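Local coordinates for protein glutaminase 1 (Escherichia coli, PDB 1U60) that catalyses the hydrolysis of L-glutamine to L-glutamate and ammonium and works as a homotetramer with a serine-beta-lactamase-like fold, at residues A[144-149]-A[223-228]; A[40-45]-A[200-205]. All coordinates share one frame; numbering follows the deposited sequence.

Helix 202-213 ties the two contacts together: its first turn packs on strand 42-47 in interaction 2, while farther along it L208 and L212 meet the leucines of interaction 1. The two also touch directly, A147 CB lying 3.4 Å from E204 O, although their centres are about 18 Å apart. Interaction 2 is buried and joins a helix start to the five-stranded sheet through two alanines, T202 and I203, with a polar capping box beside them. Interaction 1 is only partly buried: a helix end meets the exit of a two-stranded hairpin, apolar inside and fringed by K223 and the amide end of Q145 toward the surface. No hydrogen bond crosses between the paired segments in either contact.

Interaction 1. Residues A[144-149]-A[223-228]; sequences QQLAGE and KRVLQA
K223, at the start of 223-228, reaches toward the last turns of helix 132-147 with CG anti to its backbone N (chi1 -171°). Its chain bends only at the end, and NZ stops 4.0 Å from Q145 NE2. Two nitrogen donors face each other there, so this is a loose meeting at the exposed border of the contact. R224 turns off the interface and braces its own segment: NH1 gives a fairly straight hydrogen bond of 2.9 Å to L226 O, in the guanidinium plane and nearly along the C=O axis. A second bond from the same NH1 goes to G215 O, so the arginine ties the chain leaving strand 223-224 to the chain entering strand 217-218.

V225 is the centre of the contact. With CG1 anti to the backbone N (chi1 180°), both methyls lean on the start of Q145 from one side: CG1 lies 3.7 Å from Q145 CB, and CG2 rests 3.7 Å from the backbone O of Q145. That carbonyl, near the helix end, is hydrogen-bonded to N218 ND2 of the hairpin. CG1 also meets L146 CD2 at 3.8 Å, about a right angle round from Q145 CB, so one methyl sits against two successive helix residues. L226 follows, crossing L146 at about a right angle, tip to tip, with CD1 4.0 Å from L146 CD2; this pair is the buried end of the contact.

The helix ends just past these residues; G148, with positive phi, is the first to leave helical geometry. The ends of both leucines also touch two more helices: L146 packs on C71 of helix 68-80 and L208 of helix 202-213, L226 on A74 and L212 of the same pair, so the chain leaving the hairpin packs where helices 132-147, 68-80 and 202-213 meet.

Interaction 2. Residues A[40-45]-A[200-205]; sequences LAAVAI and LNTIEL. With EDO (1,2-ethanediol), chain I.
The extended chain of strand 42-47 passes over the first turn of helix 202-213, coming nearest where the CA atoms of A44 and I203 stand 5.9 Å apart. A42 and A44 turn their methyls to the helix, and T202 meets both. Its side chain is set with OG1 beside the backbone N (chi1 -64°) and CG2 anti to that N, which spreads the two branches along the strand: OG1 lies 3.5 Å from A42 CB, while CG2 packs 4.0 Å from A44 CB and also approaches the A44 backbone N. I203, one residue on, brings its CG1 to A44 CB at 4.0 Å, from a direction roughly at right angles to that of T202 CG2. The short alanine side chains on this face are consistent with the close approach of the helix start.

Strand 42-47 belongs to the five-stranded antiparallel sheet of the serine-beta-lactamase-like fold, between strands 52-56 and 274-279. V43 and I45 point to its opposite face, against helices 4-18 and 290-303, so the sheet is sandwiched between helices. F279 of strand 274-279 also packs on T202.

The helix start is held by a capping box. N201 is the N-cap, its CG in the crowded position between backbone N and carbonyl carbon (chi1 61°), which brings OD1 to the N-H of E204 in the first turn; E204 N to N201 OD1 is 2.8 Å, nearly along the C=O axis. E204 returns the bond: N201 N donates at 2.9 Å to E204 OE1, from above the carboxylate plane. OE1 also forms a salt bridge with R61, which probably keeps this buried carboxylate ionised. N201 ND2 turns to a bound 1,2-ethanediol, probably from the crystallisation liquor, and gives an almost linear 3.0 Å hydrogen bond to its O2; the diol's C2 rests 3.9 Å from I203 CG2.

Interaction 1. Residues A[144-149]-A[223-228]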
loop_
_atom_site.group_PDB
_atom_site.type_symbol
_atom_site.label_atom_id
_atom_site.label_comp_id
_atom_site.label_asym_id
_atom_site.label_seq_id
_atom_site.Cartn_x
_atom_site.Cartn_y
_atom_site.Cartn_z
ATOM N N GLN A 144 -9.418 24.819 1.986
ATOM C CA GLN A 144 -8.711 26.059 2.227
ATOM C C GLN A 144 -7.761 25.977 3.425
ATOM O O GLN A 144 -6.624 26.489 3.374
ATOM C CB GLN A 144 -9.709 27.219 2.391
ATOM C CG GLN A 144 -10.550 27.501 1.125
ATOM C CD GLN A 144 -11.726 28.445 1.364
ATOM O OE1 GLN A 144 -12.201 28.612 2.511
ATOM N NE2 GLN A 144 -12.264 29.011 0.262
ATOM N N GLN A 145 -8.177 25.285 4.485
ATOM C CA GLN A 145 -7.327 25.105 5.643
ATOM C C GLN A 145 -6.091 24.274 5.341
ATOM O O GLN A 145 -5.028 24.567 5.844
ATOM C CB GLN A 145 -8.094 24.429 6.761
ATOM C CG GLN A 145 -9.125 25.273 7.420
ATOM C CD GLN A 145 -9.859 24.479 8.530
ATOM O OE1 GLN A 145 -10.558 23.476 8.246
ATOM N NE2 GLN A 145 -9.731 24.941 9.766
ATOM N N LEU A 146 -6.266 23.243 4.535
ATOM C CA LEU A 146 -5.152 22.312 4.220
ATOM C C LEU A 146 -4.192 22.843 3.161
ATOM O O LEU A 146 -3.018 22.622 3.283
ATOM C CB LEU A 146 -5.725 21.001 3.736
ATOM C CG LEU A 146 -6.461 20.197 4.786
ATOM C CD1 LEU A 146 -7.243 19.129 4.067
ATOM C CD2 LEU A 146 -5.522 19.577 5.750
ATOM N N ALA A 147 -4.705 23.548 2.141
ATOM C CA ALA A 147 -3.930 23.927 0.956
ATOM C C ALA A 147 -3.759 25.430 0.727
ATOM O O ALA A 147 -2.829 25.862 0.041
ATOM C CB ALA A 147 -4.549 23.299 -0.294
ATOM N N GLY A 148 -4.682 26.228 1.268
ATOM C CA GLY A 148 -4.569 27.668 1.146
ATOM C C GLY A 148 -5.890 28.360 0.955
ATOM O O GLY A 148 -6.808 27.830 0.339
ATOM N N GLU A 149 -5.971 29.590 1.470
ATOM C CA GLU A 149 -7.234 30.298 1.511
ATOM C C GLU A 149 -7.740 30.679 0.125
ATOM O O GLU A 149 -8.934 30.967 -0.014
ATOM C CB GLU A 149 -7.163 31.572 2.391
ATOM C CG GLU A 149 -6.102 32.575 1.967
ATOM C CD GLU A 149 -6.091 33.857 2.805
ATOM O OE1 GLU A 149 -6.984 34.027 3.667
ATOM O OE2 GLU A 149 -5.166 34.687 2.593
ATOM N N LYS A 223 -1.250 26.637 11.832
ATOM C CA LYS A 223 -2.562 26.282 12.378
ATOM C C LYS A 223 -2.749 24.775 12.338
ATOM O O LYS A 223 -2.539 24.154 11.278
ATOM C CB LYS A 223 -3.675 26.910 11.568
ATOM C CG LYS A 223 -5.085 26.765 12.194
ATOM C CD LYS A 223 -6.014 27.909 11.743
ATOM C CE LYS A 223 -7.253 27.951 12.614
ATOM N NZ LYS A 223 -8.510 28.193 11.836
ATOM N N ARG A 224 -3.170 24.195 13.464
ATOM C CA ARG A 224 -3.514 22.782 13.485
ATOM C C ARG A 224 -4.871 22.592 12.863
ATOM O O ARG A 224 -5.853 23.125 13.361
ATOM C CB ARG A 224 -3.516 22.159 14.890
ATOM C CG ARG A 224 -3.948 20.685 14.798
ATOM C CD ARG A 224 -3.722 19.836 16.017
ATOM N NE ARG A 224 -2.330 19.747 16.350
ATOM C CZ ARG A 224 -1.484 18.934 15.762
ATOM N NH1 ARG A 224 -1.873 18.143 14.753
ATOM N NH2 ARG A 224 -0.221 18.927 16.109
ATOM N N VAL A 225 -4.926 21.870 11.746
ATOM C CA VAL A 225 -6.152 21.593 11.006
ATOM C C VAL A 225 -6.655 20.193 11.332
ATOM O O VAL A 225 -7.831 19.990 11.416
ATOM C CB VAL A 225 -5.891 21.672 9.480
ATOM C CG1 VAL A 225 -7.119 21.386 8.652
ATOM C CG2 VAL A 225 -5.323 22.967 9.126
ATOM N N LEU A 226 -5.753 19.212 11.428
ATOM C CA LEU A 226 -6.120 17.838 11.723
ATOM C C LEU A 226 -5.467 17.322 13.013
ATOM O O LEU A 226 -4.385 17.759 13.352
ATOM C CB LEU A 226 -5.665 16.937 10.575
ATOM C CG LEU A 226 -6.029 17.398 9.165
ATOM C CD1 LEU A 226 -5.399 16.422 8.136
ATOM C CD2 LEU A 226 -7.562 17.493 8.960
ATOM N N GLN A 227 -6.066 16.320 13.645
ATOM C CA GLN A 227 -5.421 15.655 14.743
ATOM C C GLN A 227 -4.287 14.830 14.199
ATOM O O GLN A 227 -4.479 14.126 13.215
ATOM C CB GLN A 227 -6.381 14.738 15.477
ATOM C CG GLN A 227 -7.520 15.480 16.128
ATOM C CD GLN A 227 -8.636 14.531 16.528
ATOM O OE1 GLN A 227 -9.714 14.505 15.894
ATOM N NE2 GLN A 227 -8.362 13.716 17.527
ATOM N N ALA A 228 -3.139 14.896 14.844
ATOM C CA ALA A 228 -1.988 14.114 14.430
ATOM C C ALA A 228 -2.303 12.626 14.242
ATOM O O ALA A 228 -1.798 11.984 13.297
ATOM C CB ALA A 228 -0.851 14.311 15.423
#

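Interaction 2. Residues A[40-45]-A[200-205]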
loop_
_atom_site.group_PDB
_atom_site.type_symbol
_atom_site.label_atom_id
_atom_site.label_comp_id
_atom_site.label_asym_id
_atom_site.label_seq_id
_atom_site.Cartn_x
_atom_site.Cartn_y
_atom_site.Cartn_z
ATOM N N LEU A 40 2.217 23.557 -19.822
ATOM C CA LEU A 40 2.394 24.041 -18.455
ATOM C C LEU A 40 2.938 22.927 -17.595
ATOM O O LEU A 40 2.470 21.788 -17.699
ATOM C CB LEU A 40 1.086 24.522 -17.895
ATOM C CG LEU A 40 0.430 25.707 -18.572
ATOM C CD1 LEU A 40 -1.018 25.917 -18.091
ATOM C CD2 LEU A 40 1.292 26.951 -18.354
ATOM N N ALA A 41 3.861 23.287 -16.705
ATOM C CA ALA A 41 4.515 22.313 -15.858
ATOM C C ALA A 41 5.164 22.983 -14.656
ATOM O O ALA A 41 5.790 24.049 -14.809
ATOM C CB ALA A 41 5.565 21.606 -16.648
ATOM N N ALA A 42 5.029 22.375 -13.460
ATOM C CA ALA A 42 5.532 22.930 -12.216
ATOM C C ALA A 42 5.834 21.828 -11.245
ATOM O O ALA A 42 5.246 20.730 -11.327
ATOM C CB ALA A 42 4.559 23.918 -11.622
ATOM N N VAL A 43 6.761 22.123 -10.356
ATOM C CA VAL A 43 7.059 21.250 -9.242
ATOM C C VAL A 43 7.421 22.111 -8.031
ATOM O O VAL A 43 8.003 23.213 -8.145
ATOM C CB VAL A 43 8.152 20.239 -9.587
ATOM C CG1 VAL A 43 9.409 20.942 -10.105
ATOM C CG2 VAL A 43 8.451 19.363 -8.424
ATOM N N ALA A 44 7.029 21.648 -6.852
ATOM C CA ALA A 44 7.267 22.408 -5.619
ATOM C C ALA A 44 7.455 21.509 -4.409
ATOM O O ALA A 44 6.885 20.450 -4.325
ATOM C CB ALA A 44 6.101 23.389 -5.314
ATOM N N ILE A 45 8.192 22.044 -3.423
ATOM C CA ILE A 45 8.294 21.520 -2.084
ATOM C C ILE A 45 7.774 22.582 -1.103
ATOM O O ILE A 45 8.067 23.770 -1.216
ATOM C CB ILE A 45 9.765 21.274 -1.729
ATOM C CG1 ILE A 45 10.371 20.138 -2.540
ATOM C CG2 ILE A 45 9.946 21.056 -0.239
ATOM C CD1 ILE A 45 11.899 20.045 -2.484
ATOM N N LEU A 200 -6.488 25.035 -7.588
ATOM C CA LEU A 200 -5.323 25.348 -6.777
ATOM C C LEU A 200 -4.045 25.272 -7.598
ATOM O O LEU A 200 -4.029 24.654 -8.668
ATOM C CB LEU A 200 -5.242 24.413 -5.572
ATOM C CG LEU A 200 -4.606 23.040 -5.781
ATOM C CD1 LEU A 200 -4.519 22.371 -4.403
ATOM C CD2 LEU A 200 -5.342 22.161 -6.872
ATOM N N ASN A 201 -2.958 25.890 -7.116
ATOM C CA ASN A 201 -1.702 25.829 -7.820
ATOM C C ASN A 201 -0.764 24.808 -7.199
ATOM O O ASN A 201 -1.109 24.128 -6.216
ATOM C CB ASN A 201 -1.025 27.185 -7.970
ATOM C CG ASN A 201 -0.693 27.823 -6.696
ATOM O OD1 ASN A 201 -0.274 27.165 -5.725
ATOM N ND2 ASN A 201 -0.855 29.174 -6.652
ATOM N N THR A 202 0.403 24.685 -7.764
ATOM C CA THR A 202 1.297 23.608 -7.344
ATOM C C THR A 202 1.812 23.841 -5.917
ATOM O O THR A 202 2.061 22.875 -5.180
ATOM C CB THR A 202 2.417 23.464 -8.333
ATOM O OG1 THR A 202 1.860 23.069 -9.603
ATOM C CG2 THR A 202 3.387 22.313 -7.978
ATOM N N ILE A 203 2.028 25.108 -5.553
ATOM C CA ILE A 203 2.439 25.422 -4.190
ATOM C C ILE A 203 1.345 25.056 -3.205
ATOM O O ILE A 203 1.627 24.556 -2.125
ATOM C CB ILE A 203 2.951 26.868 -4.111
ATOM C CG1 ILE A 203 4.354 26.898 -4.767
ATOM C CG2 ILE A 203 3.115 27.327 -2.681
ATOM C CD1 ILE A 203 4.876 28.238 -5.042
ATOM N N GLU A 204 0.098 25.374 -3.554
ATOM C CA GLU A 204 -1.043 25.018 -2.726
ATOM C C GLU A 204 -1.189 23.516 -2.574
ATOM O O GLU A 204 -1.426 23.024 -1.480
ATOM C CB GLU A 204 -2.294 25.658 -3.293
ATOM C CG GLU A 204 -2.231 27.168 -3.043
ATOM C CD GLU A 204 -3.229 28.003 -3.859
ATOM O OE1 GLU A 204 -3.811 27.509 -4.875
ATOM O OE2 GLU A 204 -3.362 29.207 -3.480
ATOM N N LEU A 205 -0.970 22.780 -3.665
ATOM C CA LEU A 205 -0.983 21.311 -3.580
ATOM C C LEU A 205 0.100 20.781 -2.669
ATOM O O LEU A 205 -0.157 19.906 -1.839
ATOM C CB LEU A 205 -0.927 20.696 -4.957
ATOM C CG LEU A 205 -0.957 19.178 -5.082
ATOM C CD1 LEU A 205 -2.211 18.654 -4.353
ATOM C CD2 LEU A 205 -0.960 18.697 -6.517
HETATM C C1 EDO I . 2.315 31.285 -4.881
HETATM O O1 EDO I . 2.290 30.948 -6.298
HETATM C C2 EDO I . 1.308 30.468 -4.072
HETATM O O2 EDO I . -0.073 30.836 -4.251
#